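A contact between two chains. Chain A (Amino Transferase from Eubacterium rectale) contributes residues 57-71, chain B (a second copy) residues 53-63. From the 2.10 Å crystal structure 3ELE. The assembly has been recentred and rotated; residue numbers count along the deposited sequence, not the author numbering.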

# COMPACT_ATOMS: atom_id res chain seq x y z
N ILE A 57 -16.07 2.77 14.41
CA ILE A 57 -16.34 2.21 13.07
C ILE A 57 -17.86 2.12 12.83
O ILE A 57 -18.36 2.52 11.76
CB ILE A 57 -15.68 0.82 12.85
CG1 ILE A 57 -14.16 0.93 12.78
CG2 ILE A 57 -16.16 0.18 11.54
CD1 ILE A 57 -13.47 -0.41 12.86
N LYS A 58 -18.59 1.59 13.82
CA LYS A 58 -20.06 1.52 13.77
C LYS A 58 -20.71 2.89 13.56
O LYS A 58 -21.62 3.02 12.74
CB LYS A 58 -20.63 0.83 15.03
CG LYS A 58 -20.51 -0.70 14.98
CD LYS A 58 -21.06 -1.42 16.24
CE LYS A 58 -20.06 -1.39 17.42
NZ LYS A 58 -20.44 -2.29 18.55
N GLU A 59 -20.22 3.91 14.28
CA GLU A 59 -20.74 5.29 14.18
C GLU A 59 -20.53 5.94 12.81
O GLU A 59 -21.44 6.62 12.30
CB GLU A 59 -20.12 6.18 15.27
CG GLU A 59 -20.64 5.89 16.69
CD GLU A 59 -19.86 6.65 17.78
OE1 GLU A 59 -19.16 7.64 17.45
OE2 GLU A 59 -19.97 6.25 18.96
N LEU A 60 -19.36 5.74 12.22
CA LEU A 60 -19.04 6.31 10.91
C LEU A 60 -19.91 5.69 9.82
O LEU A 60 -20.52 6.39 9.02
CB LEU A 60 -17.55 6.16 10.60
CG LEU A 60 -16.63 6.93 11.57
CD1 LEU A 60 -15.19 6.59 11.26
CD2 LEU A 60 -16.88 8.45 11.55
N VAL A 61 -19.98 4.36 9.83
CA VAL A 61 -20.82 3.59 8.91
C VAL A 61 -22.32 3.97 9.03
O VAL A 61 -23.03 4.00 8.02
CB VAL A 61 -20.56 2.05 9.11
CG1 VAL A 61 -21.69 1.21 8.60
CG2 VAL A 61 -19.21 1.65 8.46
N THR A 62 -22.77 4.32 10.24
CA THR A 62 -24.18 4.69 10.48
C THR A 62 -24.52 6.17 10.21
O THR A 62 -25.59 6.44 9.67
CB THR A 62 -24.59 4.34 11.94
OG1 THR A 62 -24.26 2.97 12.20
CG2 THR A 62 -26.09 4.53 12.16
N ASP A 63 -23.62 7.10 10.58
CA ASP A 63 -23.88 8.56 10.53
C ASP A 63 -23.06 9.44 9.59
O ASP A 63 -23.50 10.55 9.28
CB ASP A 63 -23.72 9.13 11.95
CG ASP A 63 -24.63 8.45 12.97
OD1 ASP A 63 -25.74 7.99 12.63
OD2 ASP A 63 -24.22 8.40 14.15
N TYR A 64 -21.89 9.00 9.15
CA TYR A 64 -21.05 9.81 8.26
C TYR A 64 -21.56 9.60 6.83
O TYR A 64 -21.88 8.46 6.47
CB TYR A 64 -19.58 9.37 8.39
CG TYR A 64 -18.54 10.41 8.02
CD1 TYR A 64 -18.22 10.66 6.68
CD2 TYR A 64 -17.84 11.12 9.00
CE1 TYR A 64 -17.24 11.61 6.33
CE2 TYR A 64 -16.86 12.07 8.68
CZ TYR A 64 -16.57 12.31 7.34
OH TYR A 64 -15.60 13.25 7.02
N ASP A 65 -21.71 10.68 6.06
CA ASP A 65 -22.11 10.61 4.62
C ASP A 65 -21.27 9.52 3.92
O ASP A 65 -20.04 9.60 3.92
CB ASP A 65 -21.84 11.97 3.96
CG ASP A 65 -22.12 11.97 2.46
OD1 ASP A 65 -23.30 12.02 2.08
OD2 ASP A 65 -21.15 11.97 1.66
N SER A 66 -21.94 8.50 3.37
CA SER A 66 -21.27 7.34 2.73
C SER A 66 -20.28 7.69 1.62
O SER A 66 -19.20 7.10 1.57
CB SER A 66 -22.30 6.33 2.20
OG SER A 66 -21.65 5.20 1.63
N VAL A 67 -20.63 8.63 0.73
CA VAL A 67 -19.71 9.05 -0.35
C VAL A 67 -18.41 9.65 0.24
O VAL A 67 -17.29 9.30 -0.19
CB VAL A 67 -20.34 10.08 -1.33
CG1 VAL A 67 -19.29 10.64 -2.29
CG2 VAL A 67 -21.49 9.46 -2.09
N ALA A 68 -18.59 10.54 1.22
CA ALA A 68 -17.50 11.21 1.92
C ALA A 68 -16.69 10.23 2.78
O ALA A 68 -15.46 10.28 2.76
CB ALA A 68 -18.06 12.36 2.78
N LEU A 69 -17.37 9.36 3.53
CA LEU A 69 -16.71 8.31 4.35
C LEU A 69 -15.77 7.42 3.52
O LEU A 69 -14.59 7.28 3.84
CB LEU A 69 -17.76 7.41 5.03
CG LEU A 69 -17.30 6.27 5.95
CD1 LEU A 69 -16.36 6.76 7.05
CD2 LEU A 69 -18.51 5.56 6.55
N HIS A 70 -16.29 6.90 2.41
CA HIS A 70 -15.54 5.95 1.57
C HIS A 70 -14.68 6.53 0.45
O HIS A 70 -14.01 5.77 -0.24
CB HIS A 70 -16.50 4.89 1.02
CG HIS A 70 -17.23 4.14 2.08
ND1 HIS A 70 -16.58 3.36 3.01
CD2 HIS A 70 -18.55 4.06 2.37
CE1 HIS A 70 -17.47 2.82 3.82
NE2 HIS A 70 -18.67 3.23 3.46
N GLY A 71 -14.68 7.85 0.29
CA GLY A 71 -13.98 8.51 -0.81
C GLY A 71 -12.49 8.63 -0.60
O GLY A 71 -12.00 8.43 0.50
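Chain B 53-63: VNDTIKELVTD

The chain B stretch 53-63 is a single helix, which runs nearly antiparallel to the chain A helix 57-63. The N-to-C directions of the two helices differ by 161° (signed crossing angle -161°), and their axes approach to 9.4 Å. The pairing comes close to a twofold arrangement of the same sequence: Lys A58 CA lies 5.6 Å from Lys B58 CA, and Val A61 CA lies 5.6 Å from Asn B54 CA. Both helices keep regular i to i+4 backbone hydrogen bonds.

At the start of the chain A stretch, Ile A57 points toward chain B. Its CG2 packs 3.6 Å from CG2 of Ile B57 and 3.7 Å from CG2 of Val B61. Branched at CB, isoleucine and valine carry methyls close to the backbone, and these can meet where the helices lie near each other. Lys A58 leaves the helix sideways, and the aliphatic part of its chain does the packing: its CG is 3.7 Å from Val B61 CG1, and its CD is 3.6 Å from Thr B62 OG1. Lysine suits such a margin because its methylenes can cover apolar neighbours while its amino group remains free to reach solvent.

Glu A59 and Leu A60 do not reach this helix of chain B. One turn after Ile A57, Val A61 points toward it again and has the largest area covered. Its CG1 lies 3.2 Å from the backbone O of Asn B54 and 3.7 Å from Lys B58 CG, while its CG2 lies 3.6 Å from Ile B57 CG2; the branched, apolar side chain thus presents its two methyls to different neighbours. Thr A62 stands sideways, its OG1 3.8 Å from Lys B58 CD; that hydroxyl donates to the backbone O of Lys A58 at 2.7 Å. Thr B62 OG1 does the same with Lys B58 O, also at 2.7 Å.

Tyr A64 leaves helical geometry, and Asp A65 caps the next helix, its OD2 accepting from Ala A68 N at 3.0 Å. This second helix makes an angle of 62° with the chain B helix, at 13.1 Å between axes. Ser A66 and His A70 point toward the chain B helix from it. Ser A66 OG comes within 3.8 Å of Asn B54 ND2, a place that suits a small polar side chain. His A70 goes further: its NE2 donates to Asn B54 OD1 at 2.7 Å, in a hydrogen bond made at the ring edge. Its ND1 is hydrogen-bonded elsewhere in the structure, so both ring nitrogens of this buried residue have partners.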

# COMPACT_ATOMS: atom_id res chain seq x y z
N VAL B 53 -22.63 -2.95 1.79
CA VAL B 53 -21.28 -2.60 2.25
C VAL B 53 -21.28 -2.17 3.71
O VAL B 53 -20.64 -2.82 4.54
CB VAL B 53 -20.65 -1.48 1.35
CG1 VAL B 53 -19.39 -0.90 1.97
CG2 VAL B 53 -20.35 -2.03 -0.04
N ASN B 54 -22.00 -1.09 4.00
CA ASN B 54 -22.08 -0.55 5.37
C ASN B 54 -22.72 -1.54 6.33
O ASN B 54 -22.25 -1.68 7.47
CB ASN B 54 -22.77 0.83 5.41
CG ASN B 54 -21.85 1.99 4.94
OD1 ASN B 54 -20.63 1.85 4.80
ND2 ASN B 54 -22.45 3.15 4.74
N ASP B 55 -23.76 -2.24 5.88
CA ASP B 55 -24.40 -3.29 6.68
C ASP B 55 -23.40 -4.40 7.07
O ASP B 55 -23.32 -4.77 8.23
CB ASP B 55 -25.63 -3.87 5.97
CG ASP B 55 -26.79 -2.87 5.87
OD1 ASP B 55 -26.66 -1.68 6.28
OD2 ASP B 55 -27.86 -3.28 5.35
N THR B 56 -22.63 -4.88 6.10
CA THR B 56 -21.60 -5.90 6.37
C THR B 56 -20.51 -5.40 7.35
O THR B 56 -20.11 -6.15 8.23
CB THR B 56 -20.98 -6.47 5.06
OG1 THR B 56 -22.04 -6.99 4.23
CG2 THR B 56 -19.97 -7.61 5.37
N ILE B 57 -20.09 -4.13 7.22
CA ILE B 57 -19.08 -3.55 8.14
C ILE B 57 -19.63 -3.52 9.59
O ILE B 57 -18.92 -3.90 10.52
CB ILE B 57 -18.59 -2.16 7.67
CG1 ILE B 57 -17.83 -2.25 6.34
CG2 ILE B 57 -17.62 -1.54 8.71
CD1 ILE B 57 -17.59 -0.91 5.68
N LYS B 58 -20.90 -3.10 9.77
CA LYS B 58 -21.57 -3.15 11.09
C LYS B 58 -21.58 -4.58 11.63
O LYS B 58 -21.18 -4.79 12.78
CB LYS B 58 -23.02 -2.61 11.05
CG LYS B 58 -23.14 -1.10 11.04
CD LYS B 58 -24.62 -0.63 11.01
CE LYS B 58 -25.26 -0.82 9.61
NZ LYS B 58 -26.65 -0.32 9.50
N GLU B 59 -22.04 -5.53 10.80
CA GLU B 59 -22.05 -6.98 11.13
C GLU B 59 -20.70 -7.55 11.57
O GLU B 59 -20.65 -8.26 12.57
CB GLU B 59 -22.49 -7.84 9.95
CG GLU B 59 -23.95 -8.11 9.82
CD GLU B 59 -24.24 -9.22 8.80
OE1 GLU B 59 -23.50 -9.31 7.77
OE2 GLU B 59 -25.20 -10.01 9.04
N LEU B 60 -19.66 -7.28 10.79
CA LEU B 60 -18.30 -7.78 11.07
C LEU B 60 -17.76 -7.22 12.39
O LEU B 60 -17.25 -7.97 13.23
CB LEU B 60 -17.33 -7.51 9.91
CG LEU B 60 -17.54 -8.33 8.63
CD1 LEU B 60 -16.76 -7.78 7.46
CD2 LEU B 60 -17.18 -9.79 8.88
N VAL B 61 -17.91 -5.91 12.58
CA VAL B 61 -17.50 -5.23 13.82
C VAL B 61 -18.33 -5.66 15.06
O VAL B 61 -17.79 -5.78 16.17
CB VAL B 61 -17.47 -3.68 13.58
CG1 VAL B 61 -17.56 -2.90 14.84
CG2 VAL B 61 -16.20 -3.29 12.75
N THR B 62 -19.62 -5.94 14.87
CA THR B 62 -20.48 -6.39 15.96
C THR B 62 -20.29 -7.88 16.29
O THR B 62 -20.17 -8.24 17.47
CB THR B 62 -21.99 -6.14 15.63
OG1 THR B 62 -22.20 -4.76 15.31
CG2 THR B 62 -22.88 -6.54 16.81
N ASP B 63 -20.25 -8.73 15.26
CA ASP B 63 -20.26 -10.20 15.44
C ASP B 63 -18.96 -10.97 15.32
O ASP B 63 -18.78 -11.96 16.03
CB ASP B 63 -21.29 -10.82 14.47
CG ASP B 63 -22.70 -10.22 14.63
OD1 ASP B 63 -23.03 -9.72 15.73
OD2 ASP B 63 -23.47 -10.25 13.65